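Local coordinates for putative secreted cellulose binding protein (Streptomyces coelicolor, PDB 4OY7), which oxidatively cleaves glycosidic bonds in cellulose through a copper-dependent mechanism, this chain being its AA10 lytic polysaccharide monooxygenase domain, at residues Val63-Leu68 and Leu129-Leu134; Arg10-Gln15 and Tyr45-Val50. All coordinates share one frame; numbering follows the deposited sequence.

Contact 1: Val63-Leu68 and Leu129-Leu134; sequences VPDGTL and LGWDDL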
ATOM      1  N   VAL A  63      13.205  -9.288  -0.413  1.00  7.96           N
ATOM      2  CA  VAL A  63      12.748  -7.939  -0.869  1.00  7.54           C
ATOM      3  C   VAL A  63      13.718  -6.934  -0.268  1.00  7.75           C
ATOM      4  O   VAL A  63      13.803  -6.812   0.951  1.00  7.63           O
ATOM      5  CB  VAL A  63      11.260  -7.664  -0.476  1.00  7.09           C
ATOM      6  CG1 VAL A  63      10.715  -6.340  -1.002  1.00  6.93           C
ATOM      7  CG2 VAL A  63      10.377  -8.797  -0.954  1.00  7.07           C
ATOM      8  N   PRO A  64      14.504  -6.243  -1.109  1.00  7.93           N
ATOM      9  CA  PRO A  64      15.532  -5.379  -0.524  1.00  8.20           C
ATOM     10  C   PRO A  64      14.963  -4.212   0.267  1.00  7.95           C
ATOM     11  O   PRO A  64      13.896  -3.720  -0.082  1.00  7.34           O
ATOM     12  CB  PRO A  64      16.325  -4.892  -1.747  1.00  8.80           C
ATOM     13  CG  PRO A  64      16.133  -5.981  -2.743  1.00  8.84           C
ATOM     14  CD  PRO A  64      14.709  -6.421  -2.557  1.00  8.26           C
ATOM     15  N   ASP A  65      15.656  -3.804   1.339  1.00  8.22           N
ATOM     16  CA  ASP A  65      15.258  -2.589   2.064  1.00  8.23           C
ATOM     17  C   ASP A  65      15.128  -1.451   1.066  1.00  7.97           C
ATOM     18  O   ASP A  65      15.881  -1.373   0.100  1.00  8.16           O
ATOM     19  CB  ASP A  65      16.241  -2.189   3.167  1.00  9.09           C
ATOM     20  CG  ASP A  65      16.262  -3.138   4.356  1.00  9.48           C
ATOM     21  OD1 ASP A  65      15.258  -3.800   4.627  1.00  9.73           O
ATOM     22  OD2 ASP A  65      17.309  -3.191   5.048  1.00 11.05           O
ATOM     23  N   GLY A  66      14.122  -0.607   1.271  1.00  7.61           N
ATOM     24  CA  GLY A  66      13.921   0.542   0.408  1.00  7.58           C
ATOM     25  C   GLY A  66      13.192   0.263  -0.883  1.00  7.39           C
ATOM     26  O   GLY A  66      13.062   1.170  -1.687  1.00  7.72           O
ATOM     27  N   THR A  67      12.708  -0.970  -1.086  1.00  7.02           N
ATOM     28  CA  THR A  67      11.980  -1.331  -2.320  1.00  6.79           C
ATOM     29  C   THR A  67      10.639  -2.008  -2.055  1.00  6.31           C
ATOM     30  O   THR A  67       9.995  -2.474  -3.008  1.00  5.91           O
ATOM     31  CB  THR A  67      12.791  -2.251  -3.229  1.00  7.27           C
ATOM     32  OG1 THR A  67      12.849  -3.572  -2.674  1.00  7.21           O
ATOM     33  CG2 THR A  67      14.153  -1.688  -3.439  1.00  7.87           C
ATOM     34  N   LEU A  68      10.210  -2.022  -0.796  1.00  6.15           N
ATOM     35  CA  LEU A  68       8.981  -2.737  -0.452  1.00  6.06           C
ATOM     36  C   LEU A  68       7.788  -2.216  -1.254  1.00  6.25           C
ATOM     37  O   LEU A  68       6.923  -2.991  -1.683  1.00  6.07           O
ATOM     38  CB  LEU A  68       8.649  -2.682   1.056  1.00  5.90           C
ATOM     39  CG  LEU A  68       9.330  -3.752   1.922  1.00  6.11           C
ATOM     40  CD1 LEU A  68      10.839  -3.554   1.860  1.00  6.51           C
ATOM     41  CD2 LEU A  68       8.884  -3.704   3.373  1.00  6.02           C
ATOM     42  N   LEU A 129      12.524   3.046   4.132  1.00  8.51           N
ATOM     43  CA  LEU A 129      11.657   2.015   4.713  1.00  8.04           C
ATOM     44  C   LEU A 129      12.322   0.650   4.581  1.00  7.99           C
ATOM     45  O   LEU A 129      12.427   0.084   3.487  1.00  7.70           O
ATOM     46  CB  LEU A 129      10.294   2.005   4.031  1.00  7.65           C
ATOM     47  CG  LEU A 129       9.338   0.938   4.541  1.00  7.40           C
ATOM     48  CD1 LEU A 129       8.942   1.318   5.961  1.00  7.57           C
ATOM     49  CD2 LEU A 129       8.123   0.834   3.639  1.00  7.06           C
ATOM     50  N   GLY A 130      12.822   0.131   5.696  1.00  8.15           N
ATOM     51  CA  GLY A 130      13.377  -1.215   5.725  1.00  8.25           C
ATOM     52  C   GLY A 130      12.492  -2.145   6.551  1.00  7.96           C
ATOM     53  O   GLY A 130      11.657  -1.706   7.341  1.00  7.68           O
ATOM     54  N   TRP A 131      12.718  -3.441   6.385  1.00  8.02           N
ATOM     55  CA  TRP A 131      12.073  -4.448   7.228  1.00  7.93           C
ATOM     56  C   TRP A 131      12.289  -4.190   8.730  1.00  8.73           C
ATOM     57  O   TRP A 131      11.384  -4.398   9.522  1.00  8.35           O
ATOM     58  CB  TRP A 131      12.535  -5.871   6.829  1.00  7.86           C
ATOM     59  CG  TRP A 131      12.068  -6.277   5.467  1.00  7.39           C
ATOM     60  CD1 TRP A 131      12.781  -6.222   4.304  1.00  7.51           C
ATOM     61  CD2 TRP A 131      10.747  -6.707   5.104  1.00  6.93           C
ATOM     62  NE1 TRP A 131      12.006  -6.635   3.257  1.00  7.24           N
ATOM     63  CE2 TRP A 131      10.758  -6.961   3.718  1.00  6.88           C
ATOM     64  CE3 TRP A 131       9.581  -6.981   5.824  1.00  6.70           C
ATOM     65  CZ2 TRP A 131       9.627  -7.413   3.037  1.00  6.73           C
ATOM     66  CZ3 TRP A 131       8.461  -7.424   5.145  1.00  6.65           C
ATOM     67  CH2 TRP A 131       8.494  -7.639   3.775  1.00  6.57           C
ATOM     68  N   ASP A 132      13.465  -3.724   9.138  1.00  9.92           N
ATOM     69  CA  ASP A 132      13.683  -3.479  10.580  1.00 11.46           C
ATOM     70  C   ASP A 132      13.021  -2.207  11.100  1.00 10.87           C
ATOM     71  O   ASP A 132      13.134  -1.879  12.279  1.00 11.09           O
ATOM     72  CB  ASP A 132      15.169  -3.529  10.954  1.00 13.82           C
ATOM     73  CG  ASP A 132      15.952  -2.329  10.502  1.00 16.21           C
ATOM     74  OD1 ASP A 132      15.470  -1.547   9.661  1.00 19.17           O
ATOM     75  OD2 ASP A 132      17.116  -2.159  10.985  1.00 20.54           O
ATOM     76  N   ASP A 133      12.352  -1.477  10.230  1.00  9.72           N
ATOM     77  CA  ASP A 133      11.537  -0.351  10.664  1.00  9.51           C
ATOM     78  C   ASP A 133      10.060  -0.726  10.793  1.00  8.94           C
ATOM     79  O   ASP A 133       9.264   0.126  11.165  1.00  8.52           O
ATOM     80  CB  ASP A 133      11.646   0.763   9.643  1.00  9.51           C
ATOM     81  CG  ASP A 133      13.052   1.199   9.436  1.00 10.22           C
ATOM     82  OD1 ASP A 133      13.491   1.197   8.271  1.00 10.17           O
ATOM     83  OD2 ASP A 133      13.729   1.527  10.448  1.00 10.73           O
ATOM     84  N   LEU A 134       9.717  -1.973  10.487  1.00  8.50           N
ATOM     85  CA  LEU A 134       8.312  -2.438  10.461  1.00  8.31           C
ATOM     86  C   LEU A 134       8.054  -3.468  11.521  1.00  8.76           C
ATOM     87  O   LEU A 134       8.914  -4.328  11.784  1.00  9.22           O
ATOM     88  CB  LEU A 134       7.994  -3.070   9.116  1.00  8.01           C
ATOM     89  CG  LEU A 134       7.776  -2.091   7.966  1.00  7.93           C
ATOM     90  CD1 LEU A 134       7.804  -2.844   6.644  1.00  7.89           C
ATOM     91  CD2 LEU A 134       6.505  -1.266   8.137  1.00  7.83           C
TER
HETATM   92  O   HOH W   1      15.926  -3.660   7.719  1.00 17.19           O
HETATM   93  O   HOH W   2      10.844  -0.155   1.302  1.00  7.28           O

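Contact 2: Arg10-Gln15 and Tyr45-Val50; sequences RTYLCQ and YNWFAV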
ATOM      1  N   ARG A  10       0.028   4.206  -1.820  1.00  6.20           N
ATOM      2  CA  ARG A  10       0.560   5.335  -2.617  1.00  6.33           C
ATOM      3  C   ARG A  10       0.015   5.353  -4.038  1.00  6.57           C
ATOM      4  O   ARG A  10      -0.419   6.406  -4.536  1.00  6.79           O
ATOM      5  CB  ARG A  10       2.080   5.304  -2.644  1.00  6.18           C
ATOM      6  CG  ARG A  10       2.693   5.661  -1.305  1.00  6.02           C
ATOM      7  CD  ARG A  10       4.212   5.622  -1.280  1.00  6.13           C
ATOM      8  NE  ARG A  10       4.643   6.195  -0.011  1.00  6.18           N
ATOM      9  CZ  ARG A  10       5.883   6.233   0.436  1.00  6.48           C
ATOM     10  NH1 ARG A  10       6.869   5.711  -0.289  1.00  6.61           N
ATOM     11  NH2 ARG A  10       6.135   6.785   1.622  1.00  6.62           N
ATOM     12  N   THR A  11       0.057   4.208  -4.704  1.00  6.45           N
ATOM     13  CA  THR A  11      -0.454   4.171  -6.071  1.00  6.82           C
ATOM     14  C   THR A  11      -1.966   4.445  -6.138  1.00  7.17           C
ATOM     15  O   THR A  11      -2.450   5.074  -7.069  1.00  7.60           O
ATOM     16  CB  THR A  11      -0.137   2.873  -6.812  1.00  6.82           C
ATOM     17  OG1 THR A  11      -0.660   1.749  -6.091  1.00  6.46           O
ATOM     18  CG2 THR A  11       1.373   2.737  -7.058  1.00  6.70           C
ATOM     19  N   TYR A  12      -2.712   3.968  -5.151  1.00  7.06           N
ATOM     20  CA  TYR A  12      -4.149   4.168  -5.151  1.00  7.54           C
ATOM     21  C   TYR A  12      -4.500   5.626  -4.893  1.00  7.83           C
ATOM     22  O   TYR A  12      -5.260   6.214  -5.610  1.00  8.23           O
ATOM     23  CB  TYR A  12      -4.831   3.238  -4.137  1.00  7.54           C
ATOM     24  CG  TYR A  12      -6.324   3.400  -4.110  1.00  8.26           C
ATOM     25  CD1 TYR A  12      -7.103   3.069  -5.218  1.00  8.85           C
ATOM     26  CD2 TYR A  12      -6.963   3.933  -2.991  1.00  8.51           C
ATOM     27  CE1 TYR A  12      -8.489   3.215  -5.198  1.00  9.62           C
ATOM     28  CE2 TYR A  12      -8.338   4.076  -2.971  1.00  9.31           C
ATOM     29  CZ  TYR A  12      -9.095   3.737  -4.071  1.00  9.83           C
ATOM     30  OH  TYR A  12     -10.490   3.913  -4.022  1.00 11.08           O
ATOM     31  N   LEU A  13      -3.910   6.211  -3.864  1.00  7.54           N
ATOM     32  CA  LEU A  13      -4.190   7.622  -3.580  1.00  8.12           C
ATOM     33  C   LEU A  13      -3.698   8.515  -4.701  1.00  8.69           C
ATOM     34  O   LEU A  13      -4.308   9.526  -4.980  1.00  9.09           O
ATOM     35  CB  LEU A  13      -3.601   8.063  -2.255  1.00  7.80           C
ATOM     36  CG  LEU A  13      -4.202   7.424  -0.998  1.00  7.54           C
ATOM     37  CD1 LEU A  13      -3.615   8.017   0.266  1.00  7.47           C
ATOM     38  CD2 LEU A  13      -5.725   7.526  -0.968  1.00  8.03           C
ATOM     39  N   CYS A  14      -2.582   8.158  -5.319  1.00  9.03           N
ATOM     40  CA  CYS A  14      -2.088   8.993  -6.384  1.00 10.01           C
ATOM     41  C   CYS A  14      -2.997   8.916  -7.611  1.00 10.57           C
ATOM     42  O   CYS A  14      -3.258   9.934  -8.275  1.00 10.62           O
ATOM     43  CB  CYS A  14      -0.641   8.680  -6.720  1.00 10.36           C
ATOM     44  SG  CYS A  14       0.547   9.424  -5.552  1.00 11.37           S
ATOM     45  N   GLN A  15      -3.521   7.738  -7.894  1.00 10.77           N
ATOM     46  CA  GLN A  15      -4.415   7.612  -9.028  1.00 12.11           C
ATOM     47  C   GLN A  15      -5.737   8.354  -8.767  1.00 12.50           C
ATOM     48  O   GLN A  15      -6.291   8.938  -9.693  1.00 13.27           O
ATOM     49  CB  GLN A  15      -4.587   6.154  -9.438  1.00 12.61           C
ATOM     50  CG  GLN A  15      -5.516   5.312  -8.590  1.00 13.34           C
ATOM     51  CD  GLN A  15      -6.965   5.355  -9.052  1.00 15.01           C
ATOM     52  OE1 GLN A  15      -7.250   5.545 -10.215  1.00 16.60           O
ATOM     53  NE2 GLN A  15      -7.879   5.120  -8.126  1.00 15.89           N
ATOM     54  N   TYR A  45      -2.536   3.658 -14.118  1.00 10.31           N
ATOM     55  CA  TYR A  45      -3.575   2.864 -14.762  1.00 10.59           C
ATOM     56  C   TYR A  45      -3.586   1.465 -14.160  1.00 10.20           C
ATOM     57  O   TYR A  45      -4.631   0.830 -14.103  1.00 10.76           O
ATOM     58  CB  TYR A  45      -3.365   2.785 -16.259  1.00 11.04           C
ATOM     59  CG  TYR A  45      -3.584   4.106 -16.959  1.00 11.46           C
ATOM     60  CD1 TYR A  45      -4.799   4.792 -16.860  1.00 11.77           C
ATOM     61  CD2 TYR A  45      -2.584   4.659 -17.744  1.00 11.60           C
ATOM     62  CE1 TYR A  45      -4.996   5.992 -17.549  1.00 12.40           C
ATOM     63  CE2 TYR A  45      -2.763   5.866 -18.399  1.00 12.19           C
ATOM     64  CZ  TYR A  45      -3.968   6.519 -18.310  1.00 12.58           C
ATOM     65  OH  TYR A  45      -4.123   7.723 -18.978  1.00 13.22           O
ATOM     66  N   ASN A  46      -2.417   1.006 -13.713  1.00  9.69           N
ATOM     67  CA  ASN A  46      -2.270  -0.327 -13.089  1.00  9.24           C
ATOM     68  C   ASN A  46      -1.897  -0.235 -11.625  1.00  8.58           C
ATOM     69  O   ASN A  46      -1.089  -0.990 -11.152  1.00  8.12           O
ATOM     70  CB  ASN A  46      -1.193  -1.118 -13.826  1.00  9.40           C
ATOM     71  CG  ASN A  46      -1.606  -1.468 -15.239  1.00 10.25           C
ATOM     72  OD1 ASN A  46      -2.396  -2.409 -15.461  1.00 10.91           O
ATOM     73  ND2 ASN A  46      -1.053  -0.756 -16.201  1.00 10.75           N
ATOM     74  N   TRP A  47      -2.528   0.691 -10.920  1.00  8.57           N
ATOM     75  CA  TRP A  47      -2.229   0.952  -9.512  1.00  8.14           C
ATOM     76  C   TRP A  47      -2.294  -0.263  -8.565  1.00  7.85           C
ATOM     77  O   TRP A  47      -1.616  -0.292  -7.527  1.00  7.36           O
ATOM     78  CB  TRP A  47      -3.175   2.056  -9.022  1.00  8.27           C
ATOM     79  CG  TRP A  47      -4.644   1.741  -9.135  1.00  8.71           C
ATOM     80  CD1 TRP A  47      -5.473   2.041 -10.173  1.00  9.42           C
ATOM     81  CD2 TRP A  47      -5.463   1.061  -8.160  1.00  8.59           C
ATOM     82  NE1 TRP A  47      -6.746   1.604  -9.909  1.00  9.81           N
ATOM     83  CE2 TRP A  47      -6.764   1.009  -8.675  1.00  9.28           C
ATOM     84  CE3 TRP A  47      -5.208   0.474  -6.908  1.00  8.10           C
ATOM     85  CZ2 TRP A  47      -7.815   0.399  -7.988  1.00  9.38           C
ATOM     86  CZ3 TRP A  47      -6.263  -0.095  -6.216  1.00  8.27           C
ATOM     87  CH2 TRP A  47      -7.549  -0.135  -6.767  1.00  8.92           C
ATOM     88  N   PHE A  48      -3.055  -1.266  -8.981  1.00  8.40           N
ATOM     89  CA  PHE A  48      -3.279  -2.507  -8.246  1.00  8.52           C
ATOM     90  C   PHE A  48      -2.236  -3.591  -8.516  1.00  8.20           C
ATOM     91  O   PHE A  48      -2.275  -4.642  -7.882  1.00  8.47           O
ATOM     92  CB  PHE A  48      -4.671  -3.042  -8.631  1.00  9.29           C
ATOM     93  CG  PHE A  48      -4.955  -2.944 -10.116  1.00 10.25           C
ATOM     94  CD1 PHE A  48      -4.273  -3.749 -11.028  1.00 10.53           C
ATOM     95  CD2 PHE A  48      -5.872  -2.013 -10.612  1.00 11.09           C
ATOM     96  CE1 PHE A  48      -4.499  -3.652 -12.395  1.00 11.38           C
ATOM     97  CE2 PHE A  48      -6.108  -1.923 -11.975  1.00 11.78           C
ATOM     98  CZ  PHE A  48      -5.417  -2.733 -12.858  1.00 11.89           C
ATOM     99  N   ALA A  49      -1.309  -3.360  -9.438  1.00  8.13           N
ATOM    100  CA  ALA A  49      -0.483  -4.438  -9.955  1.00  7.99           C
ATOM    101  C   ALA A  49       0.926  -4.447  -9.372  1.00  7.50           C
ATOM    102  O   ALA A  49       1.877  -4.867 -10.019  1.00  7.62           O
ATOM    103  CB  ALA A  49      -0.463  -4.386 -11.491  1.00  8.63           C
ATOM    104  N   VAL A  50       1.043  -4.025  -8.106  1.00  7.00           N
ATOM    105  CA  VAL A  50       2.338  -3.979  -7.434  1.00  6.65           C
ATOM    106  C   VAL A  50       2.672  -5.384  -6.903  1.00  6.64           C
ATOM    107  O   VAL A  50       2.410  -5.708  -5.740  1.00  6.43           O
ATOM    108  CB  VAL A  50       2.368  -2.943  -6.297  1.00  6.33           C
ATOM    109  CG1 VAL A  50       3.803  -2.748  -5.855  1.00  6.27           C
ATOM    110  CG2 VAL A  50       1.830  -1.607  -6.780  1.00  6.54           C
TER

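Contact 1: Val63-Leu68 and Leu129-Leu134
The Trp131 indole carries Leu68 over one face, where CD2 stands 3.7 Å from the centroid of the six-membered ring, only 9° off the normal, in a CH-pi contact. At the indole edge, close to the ring plane, the Val63 carbonyl takes the ring N-H in a 2.9 Å bond from Trp131 NE1 to Val63 O, with NE1 standing above the carbonyl plane. Face and edge are thus both fixed by Val63-Leu68, while Phe173 of strand 168-178 meets the same indole at nearly a right angle. Tip to tip, Leu68 CD2 also reaches Leu134 CD1 at 3.6 Å.

Two further bonds join the loops. Asp65 OD1, met from above its carboxylate plane, accepts Trp131 N at 3.1 Å, and OD2 accepts from a water that in turn accepts from Asp132 N. Gly66 N, in the type II turn Pro64-Thr67, donates to Leu129 O at 2.9 Å; a second water links that same carbonyl to Leu68 N. Asp65 and Asp133, which accepts Gly130 N on the anti lone pair of OD1, put negative charge beside backbone N-H groups around the short 3-10 segment 131-133; these would probably favour the ionised carboxylates, against the repulsion of the other acids nearby.

Contact 2: Arg10-Gln15 and Tyr45-Val50
Following helix 42-45, the chain leaves helical geometry at Asn46 and enters a type I turn, Asn46-Ala49, closed by Ala49 N bonding to Asn46 O. Trp47, within this turn, contributes most of what the 45-50 segment buries. Its CG lies between the backbone N and the carbonyl carbon (chi1 59°), which brings one indole face against helix 10-18. Tyr12, with CG anti to its own backbone N, lies alongside and points the same way; its edge meets the six-membered ring in an edge-to-face pair, planes tilted at 51° and centroids 4.7 Å apart. Within this aromatic pair, CD1 of Tyr12 comes closest, 3.4 Å from Trp47 CZ3. One helical turn on from Thr11, Gln15 crosses obliquely over the five-membered ring: CG makes a CH-pi contact 3.9 Å from its centroid, and the bend at chi2 lays the amide within 18° of the indole plane. The Trp47 carbonyl is engaged by the helix as well: Thr11 OG1 donates to Trp47 O at 2.7 Å, in the carbonyl plane and on a lone pair. An alanine in place of Trp47 would remove the indole face that Tyr12 and Gln15 pack on, and would probably loosen the turn against the helix.

Next along, the CB of Phe48 is directed away from the helix, but CD2 sits against the opposite indole face, 3.7 Å above the plane and offset toward the rim, and the Phe48 ring stacks on Trp107. Val50 ends the segment with CG2 4.2 Å from Thr11 OG1. Helix 10-18, also tied by the Cys14-Cys32 disulfide, thereby packs on the loop leading to strand 51-52, a helix-and-loop region beside the beta-sandwich core, as in AA10 monooxygenases.

In the fold
Both segments of contact 2 precede those of contact 1 in sequence, and the centres of the two contacts lie 19 Å apart; the nearest atoms stay about 5 Å from each other without touching. Strand 184-193 connects them: Val50 pairs through its backbone with Phe186, on which Val63 of contact 1 also packs, and Cys188 both bonds through its backbone to Arg10 and touches Leu129. The copper, held by His1 and His110, lies nearer contact 2. The Trp47 side chain is about 8 Å from that of His1, and the Val50 side chain about 11 Å from the metal, so contact 2 lies close to the copper site, in its surroundings rather than among its ligands, whereas contact 1 joins two loops away from it.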